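Long-range contact in RNA-dependent RNA Polymerase (Bombyx mori cytoplasmic polyhedrosis virus, PDB 6TZ0), which catalyses RNA-templated RNA synthesis, probably making the viral plus-strand transcripts in fully conservative transcription and the complementary minus strands in genome replication: residues 411-419 with 936-944. Residues are numbered along the deposited sequence; the frame is centred on the assembly and turned at random.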
ATOM      1  N   ILE A 411     -24.781   1.866   2.697  1.00 33.35           N
ATOM      2  CA  ILE A 411     -23.639   2.656   2.258  1.00 33.35           C
ATOM      3  C   ILE A 411     -23.866   3.075   0.814  1.00 33.35           C
ATOM      4  O   ILE A 411     -24.235   2.248  -0.026  1.00 33.35           O
ATOM      5  CB  ILE A 411     -22.322   1.860   2.397  1.00 33.35           C
ATOM      6  CG1 ILE A 411     -22.048   1.529   3.860  1.00 33.35           C
ATOM      7  CG2 ILE A 411     -21.150   2.614   1.808  1.00 33.35           C
ATOM      8  CD1 ILE A 411     -20.926   0.548   4.045  1.00 33.35           C
ATOM      9  N   HIS A 412     -23.668   4.361   0.526  1.00 36.65           N
ATOM     10  CA  HIS A 412     -23.623   4.854  -0.844  1.00 36.65           C
ATOM     11  C   HIS A 412     -22.201   4.642  -1.349  1.00 36.65           C
ATOM     12  O   HIS A 412     -21.258   5.250  -0.836  1.00 36.65           O
ATOM     13  CB  HIS A 412     -24.030   6.322  -0.919  1.00 36.65           C
ATOM     14  CG  HIS A 412     -24.160   6.839  -2.317  1.00 36.65           C
ATOM     15  ND1 HIS A 412     -25.208   6.497  -3.140  1.00 36.65           N
ATOM     16  CD2 HIS A 412     -23.375   7.672  -3.035  1.00 36.65           C
ATOM     17  CE1 HIS A 412     -25.063   7.097  -4.307  1.00 36.65           C
ATOM     18  NE2 HIS A 412     -23.958   7.816  -4.270  1.00 36.65           N
ATOM     19  N   HIS A 413     -22.046   3.778  -2.347  1.00 33.94           N
ATOM     20  CA  HIS A 413     -20.730   3.282  -2.712  1.00 33.94           C
ATOM     21  C   HIS A 413     -20.009   4.161  -3.719  1.00 33.94           C
ATOM     22  O   HIS A 413     -18.778   4.090  -3.815  1.00 33.94           O
ATOM     23  CB  HIS A 413     -20.860   1.856  -3.239  1.00 33.94           C
ATOM     24  CG  HIS A 413     -21.380   0.894  -2.218  1.00 33.94           C
ATOM     25  ND1 HIS A 413     -20.595   0.388  -1.205  1.00 33.94           N
ATOM     26  CD2 HIS A 413     -22.614   0.376  -2.030  1.00 33.94           C
ATOM     27  CE1 HIS A 413     -21.319  -0.419  -0.451  1.00 33.94           C
ATOM     28  NE2 HIS A 413     -22.549  -0.440  -0.927  1.00 33.94           N
ATOM     29  N   ASP A 414     -20.734   5.012  -4.440  1.00 34.75           N
ATOM     30  CA  ASP A 414     -20.097   5.945  -5.360  1.00 34.75           C
ATOM     31  C   ASP A 414     -19.377   7.052  -4.606  1.00 34.75           C
ATOM     32  O   ASP A 414     -18.228   7.392  -4.924  1.00 34.75           O
ATOM     33  CB  ASP A 414     -21.150   6.520  -6.291  1.00 34.75           C
ATOM     34  CG  ASP A 414     -21.734   5.475  -7.186  1.00 34.75           C
ATOM     35  OD1 ASP A 414     -21.015   4.507  -7.452  1.00 34.75           O
ATOM     36  OD2 ASP A 414     -22.896   5.609  -7.618  1.00 34.75           O
ATOM     37  N   GLU A 415     -20.045   7.626  -3.605  1.00 38.58           N
ATOM     38  CA  GLU A 415     -19.407   8.615  -2.751  1.00 38.58           C
ATOM     39  C   GLU A 415     -18.269   7.999  -1.952  1.00 38.58           C
ATOM     40  O   GLU A 415     -17.263   8.667  -1.699  1.00 38.58           O
ATOM     41  CB  GLU A 415     -20.449   9.247  -1.831  1.00 38.58           C
ATOM     42  CG  GLU A 415     -19.949  10.394  -0.974  1.00 38.58           C
ATOM     43  CD  GLU A 415     -19.577  11.622  -1.779  1.00 38.58           C
ATOM     44  OE1 GLU A 415     -20.151  11.827  -2.866  1.00 38.58           O
ATOM     45  OE2 GLU A 415     -18.704  12.388  -1.323  1.00 38.58           O
ATOM     46  N   ALA A 416     -18.386   6.716  -1.602  1.00 35.34           N
ATOM     47  CA  ALA A 416     -17.297   6.021  -0.927  1.00 35.34           C
ATOM     48  C   ALA A 416     -16.092   5.841  -1.842  1.00 35.34           C
ATOM     49  O   ALA A 416     -14.951   5.978  -1.397  1.00 35.34           O
ATOM     50  CB  ALA A 416     -17.783   4.673  -0.406  1.00 35.34           C
ATOM     51  N   TRP A 417     -16.324   5.552  -3.124  1.00 33.66           N
ATOM     52  CA  TRP A 417     -15.226   5.445  -4.084  1.00 33.66           C
ATOM     53  C   TRP A 417     -14.537   6.784  -4.313  1.00 33.66           C
ATOM     54  O   TRP A 417     -13.300   6.853  -4.381  1.00 33.66           O
ATOM     55  CB  TRP A 417     -15.753   4.872  -5.399  1.00 33.66           C
ATOM     56  CG  TRP A 417     -14.812   4.987  -6.551  1.00 33.66           C
ATOM     57  CD1 TRP A 417     -14.943   5.818  -7.620  1.00 33.66           C
ATOM     58  CD2 TRP A 417     -13.594   4.267  -6.751  1.00 33.66           C
ATOM     59  NE1 TRP A 417     -13.893   5.657  -8.477  1.00 33.66           N
ATOM     60  CE2 TRP A 417     -13.048   4.710  -7.968  1.00 33.66           C
ATOM     61  CE3 TRP A 417     -12.915   3.289  -6.026  1.00 33.66           C
ATOM     62  CZ2 TRP A 417     -11.856   4.214  -8.470  1.00 33.66           C
ATOM     63  CZ3 TRP A 417     -11.736   2.797  -6.528  1.00 33.66           C
ATOM     64  CH2 TRP A 417     -11.216   3.261  -7.735  1.00 33.66           C
ATOM     65  N   LEU A 418     -15.315   7.863  -4.412  1.00 37.21           N
ATOM     66  CA  LEU A 418     -14.711   9.186  -4.550  1.00 37.21           C
ATOM     67  C   LEU A 418     -13.940   9.603  -3.301  1.00 37.21           C
ATOM     68  O   LEU A 418     -12.870  10.213  -3.415  1.00 37.21           O
ATOM     69  CB  LEU A 418     -15.778  10.223  -4.896  1.00 37.21           C
ATOM     70  CG  LEU A 418     -16.032  10.515  -6.376  1.00 37.21           C
ATOM     71  CD1 LEU A 418     -16.647   9.354  -7.120  1.00 37.21           C
ATOM     72  CD2 LEU A 418     -16.931  11.720  -6.484  1.00 37.21           C
ATOM     73  N   ASN A 419     -14.438   9.260  -2.110  1.00 39.65           N
ATOM     74  CA  ASN A 419     -13.692   9.545  -0.889  1.00 39.65           C
ATOM     75  C   ASN A 419     -12.454   8.673  -0.770  1.00 39.65           C
ATOM     76  O   ASN A 419     -11.462   9.085  -0.165  1.00 39.65           O
ATOM     77  CB  ASN A 419     -14.581   9.345   0.334  1.00 39.65           C
ATOM     78  CG  ASN A 419     -15.698  10.355   0.410  1.00 39.65           C
ATOM     79  OD1 ASN A 419     -15.515  11.524   0.083  1.00 39.65           O
ATOM     80  ND2 ASN A 419     -16.867   9.912   0.852  1.00 39.65           N
ATOM     81  N   SER A 936     -17.482  17.884 -13.912  1.00 47.05           N
ATOM     82  CA  SER A 936     -17.775  16.528 -14.357  1.00 47.05           C
ATOM     83  C   SER A 936     -17.521  15.506 -13.259  1.00 47.05           C
ATOM     84  O   SER A 936     -18.204  14.479 -13.205  1.00 47.05           O
ATOM     85  CB  SER A 936     -16.948  16.188 -15.590  1.00 47.05           C
ATOM     86  OG  SER A 936     -15.574  16.127 -15.270  1.00 47.05           O
ATOM     87  N   LEU A 937     -16.555  15.768 -12.379  1.00 46.26           N
ATOM     88  CA  LEU A 937     -16.274  14.834 -11.294  1.00 46.26           C
ATOM     89  C   LEU A 937     -17.362  14.857 -10.229  1.00 46.26           C
ATOM     90  O   LEU A 937     -17.640  13.824  -9.613  1.00 46.26           O
ATOM     91  CB  LEU A 937     -14.912  15.154 -10.686  1.00 46.26           C
ATOM     92  CG  LEU A 937     -14.402  14.306  -9.528  1.00 46.26           C
ATOM     93  CD1 LEU A 937     -14.347  12.853  -9.925  1.00 46.26           C
ATOM     94  CD2 LEU A 937     -13.036  14.793  -9.135  1.00 46.26           C
ATOM     95  N   GLU A 938     -18.005  16.008 -10.019  1.00 52.32           N
ATOM     96  CA  GLU A 938     -19.089  16.098  -9.041  1.00 52.32           C
ATOM     97  C   GLU A 938     -20.330  15.299  -9.413  1.00 52.32           C
ATOM     98  O   GLU A 938     -21.197  15.112  -8.555  1.00 52.32           O
ATOM     99  CB  GLU A 938     -19.517  17.546  -8.840  1.00 52.32           C
ATOM    100  CG  GLU A 938     -18.520  18.399  -8.132  1.00 52.32           C
ATOM    101  CD  GLU A 938     -19.013  19.812  -7.952  1.00 52.32           C
ATOM    102  OE1 GLU A 938     -20.101  20.135  -8.472  1.00 52.32           O
ATOM    103  OE2 GLU A 938     -18.309  20.609  -7.297  1.00 52.32           O
ATOM    104  N   GLN A 939     -20.452  14.836 -10.653  1.00 43.62           N
ATOM    105  CA  GLN A 939     -21.652  14.154 -11.098  1.00 43.62           C
ATOM    106  C   GLN A 939     -21.584  12.648 -10.899  1.00 43.62           C
ATOM    107  O   GLN A 939     -22.281  11.915 -11.604  1.00 43.62           O
ATOM    108  CB  GLN A 939     -21.915  14.462 -12.571  1.00 43.62           C
ATOM    109  CG  GLN A 939     -21.941  15.935 -12.892  1.00 43.62           C
ATOM    110  CD  GLN A 939     -22.802  16.715 -11.939  1.00 43.62           C
ATOM    111  OE1 GLN A 939     -22.313  17.559 -11.196  1.00 43.62           O
ATOM    112  NE2 GLN A 939     -24.090  16.416 -11.929  1.00 43.62           N
ATOM    113  N   LEU A 940     -20.761  12.166  -9.969  1.00 40.93           N
ATOM    114  CA  LEU A 940     -20.521  10.734  -9.859  1.00 40.93           C
ATOM    115  C   LEU A 940     -21.053  10.104  -8.585  1.00 40.93           C
ATOM    116  O   LEU A 940     -21.127   8.880  -8.516  1.00 40.93           O
ATOM    117  CB  LEU A 940     -19.023  10.427  -9.968  1.00 40.93           C
ATOM    118  CG  LEU A 940     -18.348  10.760 -11.298  1.00 40.93           C
ATOM    119  CD1 LEU A 940     -16.904  10.316 -11.260  1.00 40.93           C
ATOM    120  CD2 LEU A 940     -19.076  10.142 -12.463  1.00 40.93           C
ATOM    121  N   GLY A 941     -21.415  10.891  -7.578  1.00 44.17           N
ATOM    122  CA  GLY A 941     -22.058  10.348  -6.396  1.00 44.17           C
ATOM    123  C   GLY A 941     -22.443  11.439  -5.424  1.00 44.17           C
ATOM    124  O   GLY A 941     -21.669  12.385  -5.249  1.00 44.17           O
ATOM    125  N   LYS A 942     -23.619  11.316  -4.794  1.00 47.77           N
ATOM    126  CA  LYS A 942     -24.206  12.314  -3.889  1.00 47.77           C
ATOM    127  C   LYS A 942     -24.328  13.678  -4.572  1.00 47.77           C
ATOM    128  O   LYS A 942     -23.622  14.636  -4.258  1.00 47.77           O
ATOM    129  CB  LYS A 942     -23.432  12.420  -2.570  1.00 47.77           C
ATOM    130  CG  LYS A 942     -23.564  11.221  -1.662  1.00 47.77           C
ATOM    131  CD  LYS A 942     -24.950  11.131  -1.056  1.00 47.77           C
ATOM    132  CE  LYS A 942     -25.016   9.999  -0.042  1.00 47.77           C
ATOM    133  NZ  LYS A 942     -26.367   9.851   0.563  1.00 47.77           N
ATOM    134  N   LEU A 943     -25.230  13.714  -5.549  1.00 45.76           N
ATOM    135  CA  LEU A 943     -25.494  14.924  -6.316  1.00 45.76           C
ATOM    136  C   LEU A 943     -26.032  16.048  -5.437  1.00 45.76           C
ATOM    137  O   LEU A 943     -26.894  15.837  -4.582  1.00 45.76           O
ATOM    138  CB  LEU A 943     -26.508  14.628  -7.416  1.00 45.76           C
ATOM    139  CG  LEU A 943     -26.127  13.627  -8.493  1.00 45.76           C
ATOM    140  CD1 LEU A 943     -27.296  13.412  -9.419  1.00 45.76           C
ATOM    141  CD2 LEU A 943     -24.928  14.120  -9.257  1.00 45.76           C
ATOM    142  N   GLY A 944     -25.510  17.253  -5.654  1.00 60.59           N
ATOM    143  CA  GLY A 944     -26.103  18.460  -5.123  1.00 60.59           C
ATOM    144  C   GLY A 944     -25.489  19.023  -3.861  1.00 60.59           C
ATOM    145  O   GLY A 944     -25.961  20.060  -3.383  1.00 60.59           O
TER
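Lys942 lays the start of its side chain across Glu415, and the two chains cross at about a right angle. CG of Lys942 comes to 3.7 Å from CB of Glu415. The site is the first turns of helix 413-422, in the central polymerase domain, with His412 at the N-cap position. Against it packs segment 936-944, at the end of helix 927-937 and onward, in the C-terminal region. Lys942 bends at its second torsion (chi2 -71°), and its chain runs past His412 in the opposite direction. At the bend, CG of Lys942 lies 3.8 Å from CD2 of His412. Beyond the bend, CE of Lys942 lies 3.9 Å from CB of His412. His412 holds CG anti to the backbone N (chi1 -173°), which sets the ring beside Gly941 and Lys942. Gly941 CA meets the ring at its edge, near the ring plane, 3.8 Å from NE2 of His412. Here the backbones are nearest, with Glu415 CA and Gly941 CA 4.8 Å apart. Asp414 rests its CB against the Leu940 carbonyl. Its carboxylate is engaged by other residues: OD1 is hydrogen-bonded to the Tyr460 hydroxyl and OD2 forms a salt bridge with Arg461. One turn on from Asp414, Leu418 packs against Leu937 and Leu940. Its two methyls divide the work, and its chain crosses that of Leu940 at about a right angle. Leu937 and Leu940 also touch helix 449-455, so this apolar patch joins helices 413-422 and 449-455 of the polymerase domain to the C-terminal region. The contact is structural packing, away from the annotated nucleotide and magnesium sites. CD1 of Leu418 sits 3.9 Å from CB of Leu940. CD2 of Leu418 lies 4.4 Å from CD1 of Leu937. The same methyl is 3.8 Å from O of Leu937.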